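Local coordinates for protein LEC-6 (PDB 3VV1) that binds galactose-containing sugars as a galectin, with a preference for fucose-containing saccharides, at the interface of chains A and B. Numbering follows the deposited sequence. Chains: chain A/B, Protein LEC-6.

Contacts 1 and 2 adjoin, the centres of their C-alpha atoms about 6 Å apart, and share A:Phe28, B:Ser23 and B:Phe24. Contact 3 lies about 11 Å from contact 1, with B:Gln40 in common, and about 10 Å from contact 2, with A:Ile22 and A:Ser23 in common. In contacts 1 and 2 the N-terminal segment of chain B rests on chain A; in contact 3 the same segment of chain A rests on chain B. The segments are thus exchanged, with A:Phe24 and B:Phe24 each buried against the partner, but without exact two-fold symmetry. This pairing need not be the biological one.

Contact 1: the interface of chains A and B. Residues chain A 21, 27-28, 31, 37; chain B 21-24, 40.
B:Ile22 runs over the face of A:Phe28, the two side chains pointing opposite ways, and its atoms can be followed outward in turn. B:Ile22 CB sits over the centre of the A:Phe28 ring, 3.8 Å from the centroid. The B:Ile22 CG2 methyl hangs toward the rim, 3.5 Å from A:Phe28 CD1. CG1 takes the position between the backbone N and the carbonyl carbon (chi1 54°), and with the chain extended beyond it CD1 is carried into a hydrophobic corner of chain A. There B:Ile22 CD1 meets A:Ile37 CD1 at 3.7 Å, the CG carbon of the A:Phe28 ring, and A:Pro31 CB. A:Ile37 turns its other branch to B:Phe24: the A:Ile37 CG2 methyl, anti to the backbone N, stands over the face of that ring, 3.9 Å from its centroid. The B:Phe24 ring also brings CD1 to the edge of A:Phe28, while the amide oxygen OE1 of B:Gln40 lies at another part of this edge, 3.6 Å from A:Phe28 CD1. The B:Gln40 amide stands at 80° to the A:Phe28 ring, and B:Gln40 NE2 reaches A:Glu27 O through water 1. Beside this apolar cluster A:Gly21 N donates to B:Gly21 O at 2.8 Å, and A:Gly21 and B:Ile22 form a parallel beta bridge. Here the N-terminal segment of chain B runs beside that of chain A and over strands 27-29 and 35-38 of chain A, flanked by B:Gln40 at the end of strand 35-40.

Contact 2: the interface of chains A and B. Residues chain A 22-23, 26, 28, 38-40, 158; chain B 23-26.
B:Phe24 packs tightly against A:Val158, and the A:Val158 CG2 methyl stands over the centre of the ring, 3.5 Å from the centroid. A:Val158 CG1 is anti to the backbone N (chi1 162°), which leaves CG2 anti to the carbonyl carbon and over the aromatic face. The side-chain oxygen OD1 of A:Asn26 comes to the edge of the same ring, with amide and ring planes 84° apart. One backbone bond and one from a side-chain amide hold the residue: B:Phe24 N donates to A:Pro38 O at 2.8 Å, and B:Phe24 O accepts from A:Asn26 ND2 at 3.3 Å, lying in the amide plane of that asparagine. Within the patch, water 2 is an internal bridge from A:Ser23 N and A:Asn26 OD1 to B:Ser23 O. The other side is looser. Water 3 links A:Gln40 N to B:Phe24 O, at 2.7 Å from the latter, and B:Arg25 lies along the chain A backbone with its aliphatic part, B:Arg25 CG 3.9 Å from A:Val39 CA and CD near A:Pro38 CB. B:Arg25 N is held within chain B by B:Ser23 OG, at 2.9 Å. The site anchors the N-terminal segment of chain B on chain A and so helps hold the two galectin chains together in this assembly.

Contact 3: the interface of chains A and B. Residues chain A 22-24; chain B 39-40, 42, 46-48, 145, 158-159.
A:Phe24 has CG anti to its carbonyl carbon (chi1 -73°), which sends the ring into chain B, against B:Val158. The valine torsion (chi1 -59°) brings B:Val158 CG1 beside CB, 3.7 Å from A:Phe24 CE2. B:Val158 CB lies over one face of the A:Phe24 ring, offset toward the rim and 3.8 Å from the centroid. The opposite face receives B:Phe42, whose CD1 is 3.5 Å from A:Phe24 CZ; the two side chains lie side by side, pointing the same way, with their rings edge-to-face at 55°. On that face too, over the CG-CD2 side, the B:Ala46 CB methyl is 3.7 Å from A:Phe24 CD2. The ring is covered on both faces, with backbone groups of B:Gln40, B:Arg47 and B:Ser159 at its edge and B:Ile145 CD1 near the CZ tip. A:Ile22 extends beside it, A:Ile22 CD1 3.7 Å from B:Val158 CG2. Main-chain bonds fix the register: B:Gln40 N donates to A:Ile22 O at 3.0 Å, and A:Phe24 N to B:Gln40 O at 3.1 Å. Water 5 joins A:Ile22 O to B:Gln40 OE1, water 6 joins A:Ser23 OG to B:Gln40 NE2, and water 4 bridges A:Ser23 O and B:Val158 O. Strand 22-23 of chain A thus adds in parallel to the end of strand 35-40 of chain B, with A:Phe24, just after it, inserted among that strand, the loop residues B:Phe42 and B:Ala46, and strands 47-54, 144-149 and 155-159.

Contact 1: the interface of chains A and B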
loop_
_atom_site.group_PDB
_atom_site.type_symbol
_atom_site.label_atom_id
_atom_site.label_comp_id
_atom_site.label_asym_id
_atom_site.label_seq_id
_atom_site.Cartn_x
_atom_site.Cartn_y
_atom_site.Cartn_z
ATOM N N GLY A 21 4.564 6.101 -3.495
ATOM C CA GLY A 21 4.579 4.708 -3.921
ATOM C C GLY A 21 3.804 3.809 -2.978
ATOM O O GLY A 21 3.840 3.963 -1.752
ATOM N N GLU A 27 4.150 -3.334 2.409
ATOM C CA GLU A 27 5.310 -3.344 3.269
ATOM C C GLU A 27 6.465 -2.586 2.666
ATOM O O GLU A 27 6.708 -2.680 1.435
ATOM C CB GLU A 27 5.739 -4.768 3.556
ATOM C CG GLU A 27 6.868 -4.887 4.535
ATOM C CD GLU A 27 7.003 -6.332 4.955
ATOM O OE1 GLU A 27 6.807 -7.247 4.055
ATOM O OE2 GLU A 27 7.252 -6.518 6.191
ATOM N N PHE A 28 7.191 -1.864 3.531
ATOM C CA PHE A 28 8.329 -1.031 3.075
ATOM C C PHE A 28 9.542 -1.275 3.948
ATOM O O PHE A 28 9.416 -1.545 5.141
ATOM C CB PHE A 28 7.929 0.445 3.115
ATOM C CG PHE A 28 6.732 0.732 2.256
ATOM C CD1 PHE A 28 6.876 0.942 0.855
ATOM C CD2 PHE A 28 5.438 0.811 2.834
ATOM C CE1 PHE A 28 5.760 1.236 0.048
ATOM C CE2 PHE A 28 4.326 1.117 1.990
ATOM C CZ PHE A 28 4.502 1.281 0.604
ATOM N N PRO A 31 12.612 2.736 5.517
ATOM C CA PRO A 31 12.115 4.162 5.307
ATOM C C PRO A 31 12.958 5.090 6.235
ATOM O O PRO A 31 13.315 4.677 7.366
ATOM C CB PRO A 31 10.661 4.051 5.792
ATOM C CG PRO A 31 10.686 2.886 6.854
ATOM C CD PRO A 31 11.696 1.880 6.342
ATOM N N ILE A 37 3.623 7.918 7.109
ATOM C CA ILE A 37 3.091 7.014 6.079
ATOM C C ILE A 37 1.560 7.015 6.111
ATOM O O ILE A 37 0.977 6.622 7.137
ATOM C CB ILE A 37 3.556 5.554 6.273
ATOM C CG1 ILE A 37 5.083 5.474 6.536
ATOM C CG2 ILE A 37 3.234 4.745 5.009
ATOM C CD1 ILE A 37 5.580 4.084 6.883
ATOM N N GLY B 21 6.267 9.919 0.091
ATOM C CA GLY B 21 7.178 9.000 -0.627
ATOM C C GLY B 21 6.598 7.602 -0.663
ATOM O O GLY B 21 6.529 7.012 -1.732
ATOM N N ILE B 22 6.202 7.073 0.498
ATOM C CA ILE B 22 5.566 5.759 0.555
ATOM C C ILE B 22 4.194 5.833 1.272
ATOM O O ILE B 22 3.941 6.707 2.086
ATOM C CB ILE B 22 6.442 4.735 1.313
ATOM C CG1 ILE B 22 6.821 5.244 2.704
ATOM C CG2 ILE B 22 7.678 4.339 0.465
ATOM C CD1 ILE B 22 7.373 4.183 3.655
ATOM N N SER B 23 3.339 4.852 1.020
ATOM C CA SER B 23 1.967 4.880 1.532
ATOM C C SER B 23 1.380 3.500 1.709
ATOM O O SER B 23 1.615 2.646 0.848
ATOM C CB SER B 23 1.076 5.553 0.479
ATOM O OG SER B 23 -0.254 5.553 0.955
ATOM N N PHE B 24 0.654 3.317 2.787
ATOM C CA PHE B 24 -0.058 2.074 2.987
ATOM C C PHE B 24 -1.449 2.098 2.374
ATOM O O PHE B 24 -2.252 1.157 2.591
ATOM C CB PHE B 24 -0.228 1.785 4.471
ATOM C CG PHE B 24 1.040 1.432 5.175
ATOM C CD1 PHE B 24 1.817 0.384 4.720
ATOM C CD2 PHE B 24 1.411 2.127 6.322
ATOM C CE1 PHE B 24 2.981 0.046 5.425
ATOM C CE2 PHE B 24 2.563 1.786 7.054
ATOM C CZ PHE B 24 3.333 0.738 6.570
ATOM N N GLN B 40 5.772 -1.022 -5.924
ATOM C CA GLN B 40 6.840 -1.985 -5.729
ATOM C C GLN B 40 6.215 -3.298 -5.308
ATOM O O GLN B 40 5.060 -3.349 -4.883
ATOM C CB GLN B 40 7.826 -1.523 -4.632
ATOM C CG GLN B 40 7.185 -1.225 -3.288
ATOM C CD GLN B 40 8.132 -0.490 -2.378
ATOM O OE1 GLN B 40 8.343 0.748 -2.466
ATOM N NE2 GLN B 40 8.714 -1.247 -1.479
HETATM O O HOH W 1 7.087 -3.952 -1.015
#

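Contact 2: the interface of chains A and B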
loop_
_atom_site.group_PDB
_atom_site.type_symbol
_atom_site.label_atom_id
_atom_site.label_comp_id
_atom_site.label_asym_id
_atom_site.label_seq_id
_atom_site.Cartn_x
_atom_site.Cartn_y
_atom_site.Cartn_z
ATOM N N ILE A 22 3.175 2.796 -3.573
ATOM C CA ILE A 22 2.452 1.787 -2.791
ATOM C C ILE A 22 3.085 0.434 -3.120
ATOM O O ILE A 22 3.924 0.305 -4.032
ATOM C CB ILE A 22 0.918 1.799 -3.133
ATOM C CG1 ILE A 22 0.672 1.545 -4.638
ATOM C CG2 ILE A 22 0.256 3.095 -2.633
ATOM C CD1 ILE A 22 -0.814 1.606 -5.071
ATOM N N SER A 23 2.744 -0.551 -2.302
ATOM C CA SER A 23 3.308 -1.882 -2.414
ATOM C C SER A 23 2.243 -2.970 -2.499
ATOM O O SER A 23 1.280 -2.930 -1.732
ATOM C CB SER A 23 4.128 -2.079 -1.141
ATOM O OG SER A 23 4.529 -3.464 -0.982
ATOM N N ASN A 26 2.032 -4.244 0.821
ATOM C CA ASN A 26 1.810 -3.223 1.882
ATOM C C ASN A 26 2.939 -3.189 2.910
ATOM O O ASN A 26 2.715 -3.066 4.117
ATOM C CB ASN A 26 0.406 -3.352 2.546
ATOM C CG ASN A 26 -0.333 -2.024 2.563
ATOM O OD1 ASN A 26 0.070 -1.125 1.868
ATOM N ND2 ASN A 26 -1.399 -1.895 3.350
ATOM N N PHE A 28 7.191 -1.864 3.531
ATOM C CA PHE A 28 8.329 -1.031 3.075
ATOM C C PHE A 28 9.542 -1.275 3.948
ATOM O O PHE A 28 9.416 -1.545 5.141
ATOM C CB PHE A 28 7.929 0.445 3.115
ATOM C CG PHE A 28 6.732 0.732 2.256
ATOM C CD1 PHE A 28 6.876 0.942 0.855
ATOM C CD2 PHE A 28 5.438 0.811 2.834
ATOM C CE1 PHE A 28 5.760 1.236 0.048
ATOM C CE2 PHE A 28 4.326 1.117 1.990
ATOM C CZ PHE A 28 4.502 1.281 0.604
ATOM N N PRO A 38 0.930 7.470 5.007
ATOM C CA PRO A 38 -0.547 7.460 4.969
ATOM C C PRO A 38 -1.110 6.046 5.136
ATOM O O PRO A 38 -0.488 5.078 4.683
ATOM C CB PRO A 38 -0.842 7.939 3.572
ATOM C CG PRO A 38 0.298 8.892 3.226
ATOM C CD PRO A 38 1.510 8.224 3.855
ATOM N N VAL A 39 -2.306 5.945 5.694
ATOM C CA VAL A 39 -2.985 4.645 5.844
ATOM C C VAL A 39 -4.477 4.920 5.835
ATOM O O VAL A 39 -4.920 5.981 6.303
ATOM C CB VAL A 39 -2.522 3.929 7.142
ATOM C CG1 VAL A 39 -2.908 4.733 8.395
ATOM C CG2 VAL A 39 -3.083 2.476 7.222
ATOM N N GLN A 40 -5.261 3.973 5.322
ATOM C CA GLN A 40 -6.719 4.169 5.249
ATOM C C GLN A 40 -7.401 3.575 6.490
ATOM O O GLN A 40 -7.922 2.444 6.476
ATOM C CB GLN A 40 -7.253 3.571 3.929
ATOM C CG GLN A 40 -8.730 3.759 3.610
ATOM C CD GLN A 40 -9.058 2.963 2.316
ATOM O OE1 GLN A 40 -9.103 1.711 2.330
ATOM N NE2 GLN A 40 -9.251 3.683 1.175
ATOM N N VAL A 158 1.453 -3.025 6.987
ATOM C CA VAL A 158 0.078 -2.906 7.472
ATOM C C VAL A 158 -0.733 -4.013 6.814
ATOM O O VAL A 158 -0.649 -4.244 5.576
ATOM C CB VAL A 158 -0.555 -1.519 7.164
ATOM C CG1 VAL A 158 -2.094 -1.535 7.273
ATOM C CG2 VAL A 158 0.018 -0.492 8.121
ATOM N N SER B 23 3.339 4.852 1.020
ATOM C CA SER B 23 1.967 4.880 1.532
ATOM C C SER B 23 1.380 3.500 1.709
ATOM O O SER B 23 1.615 2.646 0.848
ATOM C CB SER B 23 1.076 5.553 0.479
ATOM O OG SER B 23 -0.254 5.553 0.955
ATOM N N PHE B 24 0.654 3.317 2.787
ATOM C CA PHE B 24 -0.058 2.074 2.987
ATOM C C PHE B 24 -1.449 2.098 2.374
ATOM O O PHE B 24 -2.252 1.157 2.591
ATOM C CB PHE B 24 -0.228 1.785 4.471
ATOM C CG PHE B 24 1.040 1.432 5.175
ATOM C CD1 PHE B 24 1.817 0.384 4.720
ATOM C CD2 PHE B 24 1.411 2.127 6.322
ATOM C CE1 PHE B 24 2.981 0.046 5.425
ATOM C CE2 PHE B 24 2.563 1.786 7.054
ATOM C CZ PHE B 24 3.333 0.738 6.570
ATOM N N ARG B 25 -1.761 3.165 1.608
ATOM C CA ARG B 25 -3.099 3.235 0.949
ATOM C C ARG B 25 -3.055 2.456 -0.367
ATOM O O ARG B 25 -2.946 3.019 -1.481
ATOM C CB ARG B 25 -3.523 4.698 0.751
ATOM C CG ARG B 25 -3.794 5.412 2.079
ATOM C CD ARG B 25 -4.243 6.856 1.897
ATOM N NE ARG B 25 -5.555 6.817 1.249
ATOM C CZ ARG B 25 -6.153 7.787 0.577
ATOM N NH1 ARG B 25 -5.645 9.034 0.518
ATOM N NH2 ARG B 25 -7.343 7.511 0.019
ATOM N N ASN B 26 -3.116 1.124 -0.229
ATOM C CA ASN B 26 -3.011 0.214 -1.361
ATOM C C ASN B 26 -4.285 0.181 -2.187
ATOM O O ASN B 26 -4.285 -0.485 -3.226
ATOM C CB ASN B 26 -2.647 -1.200 -0.856
ATOM C CG ASN B 26 -3.738 -1.788 0.007
ATOM O OD1 ASN B 26 -4.108 -1.236 1.019
ATOM N ND2 ASN B 26 -4.341 -2.867 -0.463
HETATM O O HOH W 2 0.870 0.233 -0.284
HETATM O O HOH W 3 -4.538 1.522 4.015
#

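Contact 3: the interface of chains A and B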
loop_
_atom_site.group_PDB
_atom_site.type_symbol
_atom_site.label_atom_id
_atom_site.label_comp_id
_atom_site.label_asym_id
_atom_site.label_seq_id
_atom_site.Cartn_x
_atom_site.Cartn_y
_atom_site.Cartn_z
ATOM N N ILE A 22 3.175 2.796 -3.573
ATOM C CA ILE A 22 2.452 1.787 -2.791
ATOM C C ILE A 22 3.085 0.434 -3.120
ATOM O O ILE A 22 3.924 0.305 -4.032
ATOM C CB ILE A 22 0.918 1.799 -3.133
ATOM C CG1 ILE A 22 0.672 1.545 -4.638
ATOM C CG2 ILE A 22 0.256 3.095 -2.633
ATOM C CD1 ILE A 22 -0.814 1.606 -5.071
ATOM N N SER A 23 2.744 -0.551 -2.302
ATOM C CA SER A 23 3.308 -1.882 -2.414
ATOM C C SER A 23 2.243 -2.970 -2.499
ATOM O O SER A 23 1.280 -2.930 -1.732
ATOM C CB SER A 23 4.128 -2.079 -1.141
ATOM O OG SER A 23 4.529 -3.464 -0.982
ATOM N N PHE A 24 2.487 -3.956 -3.357
ATOM C CA PHE A 24 1.570 -5.111 -3.500
ATOM C C PHE A 24 1.554 -5.943 -2.225
ATOM O O PHE A 24 0.597 -6.696 -2.024
ATOM C CB PHE A 24 1.971 -5.979 -4.678
ATOM C CG PHE A 24 1.650 -5.353 -5.990
ATOM C CD1 PHE A 24 2.549 -4.498 -6.589
ATOM C CD2 PHE A 24 0.438 -5.646 -6.662
ATOM C CE1 PHE A 24 2.217 -3.914 -7.819
ATOM C CE2 PHE A 24 0.108 -5.053 -7.863
ATOM C CZ PHE A 24 1.019 -4.220 -8.504
ATOM N N VAL B 39 4.695 1.912 -7.904
ATOM C CA VAL B 39 4.528 0.636 -7.170
ATOM C C VAL B 39 5.837 -0.081 -6.876
ATOM O O VAL B 39 6.866 0.222 -7.501
ATOM C CB VAL B 39 3.579 -0.339 -7.914
ATOM C CG1 VAL B 39 2.207 0.297 -8.149
ATOM C CG2 VAL B 39 4.188 -0.779 -9.261
ATOM N N GLN B 40 5.772 -1.022 -5.924
ATOM C CA GLN B 40 6.840 -1.985 -5.729
ATOM C C GLN B 40 6.215 -3.298 -5.308
ATOM O O GLN B 40 5.060 -3.349 -4.883
ATOM C CB GLN B 40 7.826 -1.523 -4.632
ATOM C CG GLN B 40 7.185 -1.225 -3.288
ATOM C CD GLN B 40 8.132 -0.490 -2.378
ATOM O OE1 GLN B 40 8.343 0.748 -2.466
ATOM N NE2 GLN B 40 8.714 -1.247 -1.479
ATOM N N PHE B 42 5.919 -6.188 -7.086
ATOM C CA PHE B 42 5.214 -6.970 -8.098
ATOM C C PHE B 42 5.887 -8.328 -8.363
ATOM O O PHE B 42 6.572 -8.544 -9.382
ATOM C CB PHE B 42 5.122 -6.181 -9.398
ATOM C CG PHE B 42 4.141 -6.756 -10.404
ATOM C CD1 PHE B 42 2.779 -6.815 -10.096
ATOM C CD2 PHE B 42 4.590 -7.269 -11.652
ATOM C CE1 PHE B 42 1.842 -7.349 -11.005
ATOM C CE2 PHE B 42 3.669 -7.767 -12.572
ATOM C CZ PHE B 42 2.314 -7.829 -12.249
ATOM N N ALA B 46 1.338 -11.353 -7.009
ATOM C CA ALA B 46 0.817 -9.949 -6.938
ATOM C C ALA B 46 -0.384 -9.738 -7.871
ATOM O O ALA B 46 -0.439 -10.303 -8.964
ATOM C CB ALA B 46 1.947 -8.961 -7.277
ATOM N N ARG B 47 -1.359 -8.961 -7.391
ATOM C CA ARG B 47 -2.648 -8.755 -8.075
ATOM C C ARG B 47 -2.919 -7.249 -8.154
ATOM O O ARG B 47 -2.905 -6.551 -7.132
ATOM C CB ARG B 47 -3.788 -9.472 -7.325
ATOM C CG ARG B 47 -3.604 -11.002 -7.109
ATOM C CD ARG B 47 -4.736 -11.633 -6.299
ATOM N NE ARG B 47 -5.918 -11.593 -7.150
ATOM C CZ ARG B 47 -6.311 -12.593 -7.964
ATOM N NH1 ARG B 47 -5.683 -13.777 -7.997
ATOM N NH2 ARG B 47 -7.385 -12.416 -8.740
ATOM N N LEU B 48 -3.174 -6.773 -9.370
ATOM C CA LEU B 48 -3.700 -5.426 -9.577
ATOM C C LEU B 48 -5.194 -5.587 -9.922
ATOM O O LEU B 48 -5.527 -6.263 -10.923
ATOM C CB LEU B 48 -2.950 -4.721 -10.733
ATOM C CG LEU B 48 -3.538 -3.361 -11.146
ATOM C CD1 LEU B 48 -3.383 -2.329 -10.035
ATOM C CD2 LEU B 48 -2.876 -2.940 -12.457
ATOM N N ILE B 145 2.604 1.716 -12.814
ATOM C CA ILE B 145 1.375 1.382 -13.575
ATOM C C ILE B 145 0.777 2.656 -14.182
ATOM O O ILE B 145 0.596 3.677 -13.496
ATOM C CB ILE B 145 0.323 0.699 -12.696
ATOM C CG1 ILE B 145 0.962 -0.564 -12.068
ATOM C CG2 ILE B 145 -0.967 0.347 -13.468
ATOM C CD1 ILE B 145 0.189 -1.126 -10.897
ATOM N N VAL B 158 -3.921 -2.718 -5.041
ATOM C CA VAL B 158 -2.801 -3.624 -5.199
ATOM C C VAL B 158 -2.733 -4.538 -3.971
ATOM O O VAL B 158 -2.912 -4.094 -2.810
ATOM C CB VAL B 158 -1.459 -2.843 -5.481
ATOM C CG1 VAL B 158 -1.546 -1.973 -6.738
ATOM C CG2 VAL B 158 -1.053 -1.997 -4.288
ATOM N N SER B 159 -2.464 -5.828 -4.189
ATOM C CA SER B 159 -2.419 -6.812 -3.085
ATOM C C SER B 159 -1.766 -8.083 -3.553
ATOM O O SER B 159 -1.280 -8.113 -4.662
ATOM C CB SER B 159 -3.838 -7.155 -2.624
ATOM O OG SER B 159 -4.524 -7.899 -3.626
HETATM O O HOH W 4 -0.977 -4.173 -0.728
HETATM O O HOH W 5 6.342 1.957 -4.090
HETATM O O HOH W 6 7.087 -3.952 -1.015
#